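Local coordinates for methyl-accepting/DNA response regulator (Bacillus cereus, PDB 3D6W), which probably binds DNA as part of a phosphorelay response regulator, the piece present here being its C-terminal LytTR DNA-binding domain, at residues A[42-45]-A[46-50]; A[51-55]-A[56-60]. One frame throughout, in Å; residues are numbered along the deposited sequence.

Contact 1 (A[42-45]-A[46-50])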
loop_
_atom_site.group_PDB
_atom_site.type_symbol
_atom_site.label_atom_id
_atom_site.label_comp_id
_atom_site.label_asym_id
_atom_site.label_seq_id
_atom_site.Cartn_x
_atom_site.Cartn_y
_atom_site.Cartn_z
ATOM N N HIS A 42 19.670 7.196 16.555
ATOM C CA HIS A 42 19.957 7.598 15.213
ATOM C C HIS A 42 20.783 8.857 15.258
ATOM O O HIS A 42 20.600 9.680 16.146
ATOM C CB HIS A 42 18.684 7.853 14.398
ATOM C CG HIS A 42 18.926 7.780 12.923
ATOM N ND1 HIS A 42 19.581 8.772 12.229
ATOM C CD2 HIS A 42 18.686 6.794 12.026
ATOM C CE1 HIS A 42 19.715 8.415 10.961
ATOM N NE2 HIS A 42 19.173 7.221 10.808
ATOM N N LYS A 43 21.661 9.025 14.274
ATOM C CA LYS A 43 22.530 10.189 14.224
ATOM C C LYS A 43 21.873 11.472 13.714
ATOM O O LYS A 43 22.392 12.558 13.928
ATOM C CB LYS A 43 23.793 9.865 13.401
ATOM C CG LYS A 43 23.552 9.447 11.935
ATOM C CD LYS A 43 24.862 9.406 11.172
ATOM C CE LYS A 43 24.619 9.427 9.683
ATOM N NZ LYS A 43 25.827 8.922 8.980
ATOM N N TYR A 44 20.750 11.380 13.026
ATOM C CA TYR A 44 20.119 12.584 12.476
ATOM C C TYR A 44 19.331 13.292 13.529
ATOM O O TYR A 44 18.834 12.676 14.455
ATOM C CB TYR A 44 19.161 12.279 11.325
ATOM C CG TYR A 44 19.755 11.730 10.068
ATOM C CD1 TYR A 44 21.109 11.822 9.785
ATOM C CD2 TYR A 44 18.937 11.119 9.141
ATOM C CE1 TYR A 44 21.629 11.290 8.624
ATOM C CE2 TYR A 44 19.454 10.585 7.967
ATOM C CZ TYR A 44 20.788 10.676 7.723
ATOM O OH TYR A 44 21.260 10.137 6.566
ATOM N N SER A 45 19.190 14.598 13.350
ATOM C CA SER A 45 18.508 15.449 14.309
ATOM C C SER A 45 17.049 15.392 13.928
ATOM O O SER A 45 16.700 14.846 12.886
ATOM C CB SER A 45 19.040 16.898 14.222
ATOM O OG SER A 45 18.649 17.489 12.997
ATOM N N LEU A 46 16.199 15.951 14.776
ATOM C CA LEU A 46 14.770 15.993 14.517
ATOM C C LEU A 46 14.474 16.896 13.340
ATOM O O LEU A 46 13.498 16.703 12.590
ATOM C CB LEU A 46 14.019 16.455 15.760
ATOM C CG LEU A 46 13.921 15.487 16.939
ATOM C CD1 LEU A 46 12.887 16.014 17.875
ATOM C CD2 LEU A 46 13.600 14.018 16.531
ATOM N N GLN A 47 15.344 17.879 13.157
ATOM C CA GLN A 47 15.242 18.766 12.015
ATOM C C GLN A 47 15.482 17.989 10.708
ATOM O O GLN A 47 14.715 18.126 9.742
ATOM C CB GLN A 47 16.183 19.963 12.185
ATOM C CG GLN A 47 15.942 21.058 11.123
ATOM C CD GLN A 47 17.048 22.121 11.078
ATOM O OE1 GLN A 47 16.837 23.228 10.592
ATOM N NE2 GLN A 47 18.228 21.770 11.547
ATOM N N GLU A 48 16.534 17.168 10.688
ATOM C CA GLU A 48 16.821 16.322 9.538
ATOM C C GLU A 48 15.719 15.301 9.266
ATOM O O GLU A 48 15.268 15.148 8.127
ATOM C CB GLU A 48 18.164 15.637 9.688
ATOM C CG GLU A 48 19.320 16.662 9.471
ATOM C CD GLU A 48 20.704 16.269 10.049
ATOM O OE1 GLU A 48 20.837 15.401 10.954
ATOM O OE2 GLU A 48 21.666 16.906 9.576
ATOM N N PHE A 49 15.267 14.617 10.300
ATOM C CA PHE A 49 14.122 13.724 10.152
ATOM C C PHE A 49 12.865 14.416 9.618
ATOM O O PHE A 49 12.116 13.809 8.880
ATOM C CB PHE A 49 13.807 12.996 11.467
ATOM C CG PHE A 49 14.595 11.746 11.666
ATOM C CD1 PHE A 49 14.363 10.643 10.880
ATOM C CD2 PHE A 49 15.561 11.665 12.644
ATOM C CE1 PHE A 49 15.091 9.464 11.064
ATOM C CE2 PHE A 49 16.278 10.499 12.834
ATOM C CZ PHE A 49 16.038 9.402 12.045
ATOM N N GLU A 50 12.615 15.666 9.976
ATOM C CA GLU A 50 11.451 16.356 9.423
ATOM C C GLU A 50 11.493 16.481 7.896
ATOM O O GLU A 50 10.466 16.502 7.223
ATOM C CB GLU A 50 11.314 17.756 10.003
ATOM C CG GLU A 50 10.662 17.815 11.342
ATOM C CD GLU A 50 10.241 19.237 11.683
ATOM O OE1 GLU A 50 11.058 19.913 12.339
ATOM O OE2 GLU A 50 9.105 19.657 11.283
#
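Ser45 and Glu48 bind each other twice at the start of helix 46-52. Ser45 OG accepts from Glu48 N at 3.1 Å, and Glu48 OE1 accepts in return from Ser45 N at 3.0 Å, with an N-H...O angle of 161°. That N-H meets the carboxylate on its anti side and somewhat out of its plane. The reciprocal pair is a capping box with Ser45 as N-cap; a chi1 of 69° puts Ser45 OG between its backbone N and carbonyl carbon, facing the first helical turn. Ser45 O takes a nearly straight bond from Phe49 N (3.0 Å, 176°), so both polar backbone atoms of the N-cap residue are engaged. Before the cap, the chain leaving edge strand 39-42 of the five-stranded antiparallel sheet in this LytTR domain is tied down by Tyr44 N, which donates to His42 ND1 in the imidazole plane. His42, Tyr44 and Phe49 form an aromatic cluster next to the cap. The edge of Phe49 points at the His42 face, Phe49 CZ coming within 3.4 Å of His42 CG, while Tyr44 turns its own edge to the Phe49 face, ring centroids 5.8 Å apart. Leu46 and Phe49 continue inward onto Leu24 and Ile66.

Contact 2 (A[51-55]-A[56-60])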
loop_
_atom_site.group_PDB
_atom_site.type_symbol
_atom_site.label_atom_id
_atom_site.label_comp_id
_atom_site.label_asym_id
_atom_site.label_seq_id
_atom_site.Cartn_x
_atom_site.Cartn_y
_atom_site.Cartn_z
ATOM N N TYR A 51 12.694 16.618 7.362
ATOM C CA TYR A 51 12.888 16.663 5.952
ATOM C C TYR A 51 12.622 15.273 5.342
ATOM O O TYR A 51 11.977 15.155 4.313
ATOM C CB TYR A 51 14.315 17.172 5.622
ATOM C CG TYR A 51 14.680 16.972 4.150
ATOM C CD1 TYR A 51 14.222 17.869 3.166
ATOM C CD2 TYR A 51 15.392 15.849 3.738
ATOM C CE1 TYR A 51 14.498 17.675 1.817
ATOM C CE2 TYR A 51 15.670 15.637 2.394
ATOM C CZ TYR A 51 15.226 16.559 1.426
ATOM O OH TYR A 51 15.538 16.351 0.078
ATOM N N LEU A 52 13.098 14.218 5.985
ATOM C CA LEU A 52 13.136 12.922 5.318
ATOM C C LEU A 52 11.924 12.014 5.527
ATOM O O LEU A 52 11.640 11.143 4.709
ATOM C CB LEU A 52 14.446 12.213 5.622
ATOM C CG LEU A 52 14.658 11.426 6.872
ATOM C CD1 LEU A 52 14.212 9.962 6.650
ATOM C CD2 LEU A 52 16.194 11.526 7.247
ATOM N N LEU A 53 11.189 12.266 6.595
ATOM C CA LEU A 53 10.051 11.469 6.942
ATOM C C LEU A 53 8.861 11.990 6.178
ATOM O O LEU A 53 8.751 13.212 5.947
ATOM C CB LEU A 53 9.791 11.523 8.449
ATOM C CG LEU A 53 10.817 10.873 9.405
ATOM C CD1 LEU A 53 10.491 11.291 10.815
ATOM C CD2 LEU A 53 10.851 9.355 9.250
ATOM N N PRO A 54 7.981 11.068 5.744
ATOM C CA PRO A 54 6.795 11.449 4.956
ATOM C C PRO A 54 5.846 12.379 5.706
ATOM O O PRO A 54 5.419 12.086 6.815
ATOM C CB PRO A 54 6.117 10.110 4.616
ATOM C CG PRO A 54 6.864 9.058 5.323
ATOM C CD PRO A 54 8.105 9.613 5.930
ATOM N N LYS A 55 5.528 13.502 5.094
ATOM C CA LYS A 55 4.839 14.580 5.780
ATOM C C LYS A 55 3.348 14.218 5.983
ATOM O O LYS A 55 2.657 14.830 6.803
ATOM C CB LYS A 55 5.086 15.918 5.037
ATOM C CG LYS A 55 4.135 16.175 3.875
ATOM C CD LYS A 55 4.595 17.320 2.914
ATOM C CE LYS A 55 3.435 17.829 1.993
ATOM N NZ LYS A 55 2.599 16.657 1.600
ATOM N N ASP A 56 2.883 13.171 5.303
ATOM C CA ASP A 56 1.506 12.676 5.494
ATOM C C ASP A 56 1.292 11.856 6.795
ATOM O O ASP A 56 0.156 11.647 7.223
ATOM C CB ASP A 56 1.039 11.876 4.256
ATOM C CG ASP A 56 1.800 10.537 4.049
ATOM O OD1 ASP A 56 2.949 10.357 4.488
ATOM O OD2 ASP A 56 1.252 9.647 3.386
ATOM N N SER A 57 2.391 11.421 7.413
ATOM C CA SER A 57 2.365 10.517 8.557
ATOM C C SER A 57 3.023 11.073 9.793
ATOM O O SER A 57 2.582 10.816 10.892
ATOM C CB SER A 57 3.087 9.227 8.184
ATOM O OG SER A 57 2.155 8.240 7.891
ATOM N N PHE A 58 4.104 11.815 9.597
ATOM C CA PHE A 58 4.959 12.308 10.679
ATOM C C PHE A 58 4.757 13.801 10.887
ATOM O O PHE A 58 4.610 14.530 9.950
ATOM C CB PHE A 58 6.419 11.950 10.368
ATOM C CG PHE A 58 6.682 10.451 10.418
ATOM C CD1 PHE A 58 6.558 9.668 9.279
ATOM C CD2 PHE A 58 6.969 9.815 11.624
ATOM C CE1 PHE A 58 6.767 8.286 9.326
ATOM C CE2 PHE A 58 7.168 8.467 11.683
ATOM C CZ PHE A 58 7.069 7.692 10.532
ATOM N N ILE A 59 4.681 14.234 12.147
ATOM C CA ILE A 59 4.590 15.656 12.483
ATOM C C ILE A 59 5.430 16.002 13.708
ATOM O O ILE A 59 5.306 15.384 14.736
ATOM C CB ILE A 59 3.095 16.124 12.695
ATOM C CG1 ILE A 59 3.025 17.661 12.837
ATOM C CG2 ILE A 59 2.488 15.506 13.952
ATOM C CD1 ILE A 59 1.638 18.260 12.673
ATOM N N ARG A 60 6.297 16.994 13.574
ATOM C CA ARG A 60 6.868 17.687 14.709
ATOM C C ARG A 60 5.781 18.335 15.576
ATOM O O ARG A 60 5.058 19.229 15.143
ATOM C CB ARG A 60 7.858 18.753 14.253
ATOM C CG ARG A 60 8.742 19.265 15.375
ATOM C CD ARG A 60 9.923 18.359 15.615
ATOM N NE ARG A 60 10.916 18.993 16.479
ATOM C CZ ARG A 60 11.935 19.748 16.071
ATOM N NH1 ARG A 60 12.162 19.981 14.787
ATOM N NH2 ARG A 60 12.782 20.236 16.964
#
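Phe58, the first residue of strand 58-62, folds back on Leu53 and Pro54 across the turn that follows helix 46-52. Residues 54-57 make a beta turn close to type I: both central residues, Lys55 and Asp56, have right-handed helical backbone angles, and Ser57 N donates to Pro54 O at 3.2 Å. Phe58 N also donates to Pro54 O at 3.1 Å, adding an alpha-turn bond. The two donors come from different directions: Phe58 N sits almost in line with the carbonyl bond (C=O...N 170°), whereas Ser57 N lies above the carbonyl plane, well away from the C=O direction. One acceptor therefore fixes two successive amides just as the chain enters the edge strand of the five-stranded sheet in the LytTR domain.

From this backbone the Phe58 side chain can be followed outward. Its CB lies beside Pro54 O and Leu53 CB. CG is set anti to the carbonyl carbon (chi1 -68°), which carries the ring back along Leu53 and Pro54; Phe58 CG itself is 3.8 Å from Leu53 CB. At the next step the ring divides its contacts: Phe58 CD1 meets Pro54 CD at 3.7 Å, while CD2 faces Leu53 CD1 at 3.9 Å. Farther along, CE1 runs beside the proline ring, near CD and CG. CE2 and CZ complete the ring, whose face Leu53 CD2 covers: this methyl stands over the centre of the Phe58 ring, 8° off the normal, as a CH-pi contact, and Pro54 O lies at the ring edge. Leu53, from the loop after the helix, packs on Leu24 of strand 21-27, and Phe58, from within the sheet, touches Val21 of the same strand. Asp56 turns its carboxylate back to the rim of the proline ring, bringing OD1 to 3.2 Å from Pro54 CB.

Contact 1 starts helix 46-52 and contact 2 covers the turn from the end of the helix into strand 58-62; they lie in series, centres about 11 Å apart. Side chains join them directly. Glu50 OE1 forms a salt bridge with Arg60 NH1 at 2.7 Å, linking helix and strand, and Leu46 CD1 packs 3.8 Å from Arg60 NE. Tyr44 CD2 also comes to 3.4 Å from Leu52 CD2. Contact 1 is remote from Ile72 and Asp88, which can bind magnesium though no ion is bound to them on this chain. Contact 2 is nearer: the Phe58 side chain is about 10 Å from that of Ile72, and Ser57's lies about 11 Å from a magnesium ion in the structure.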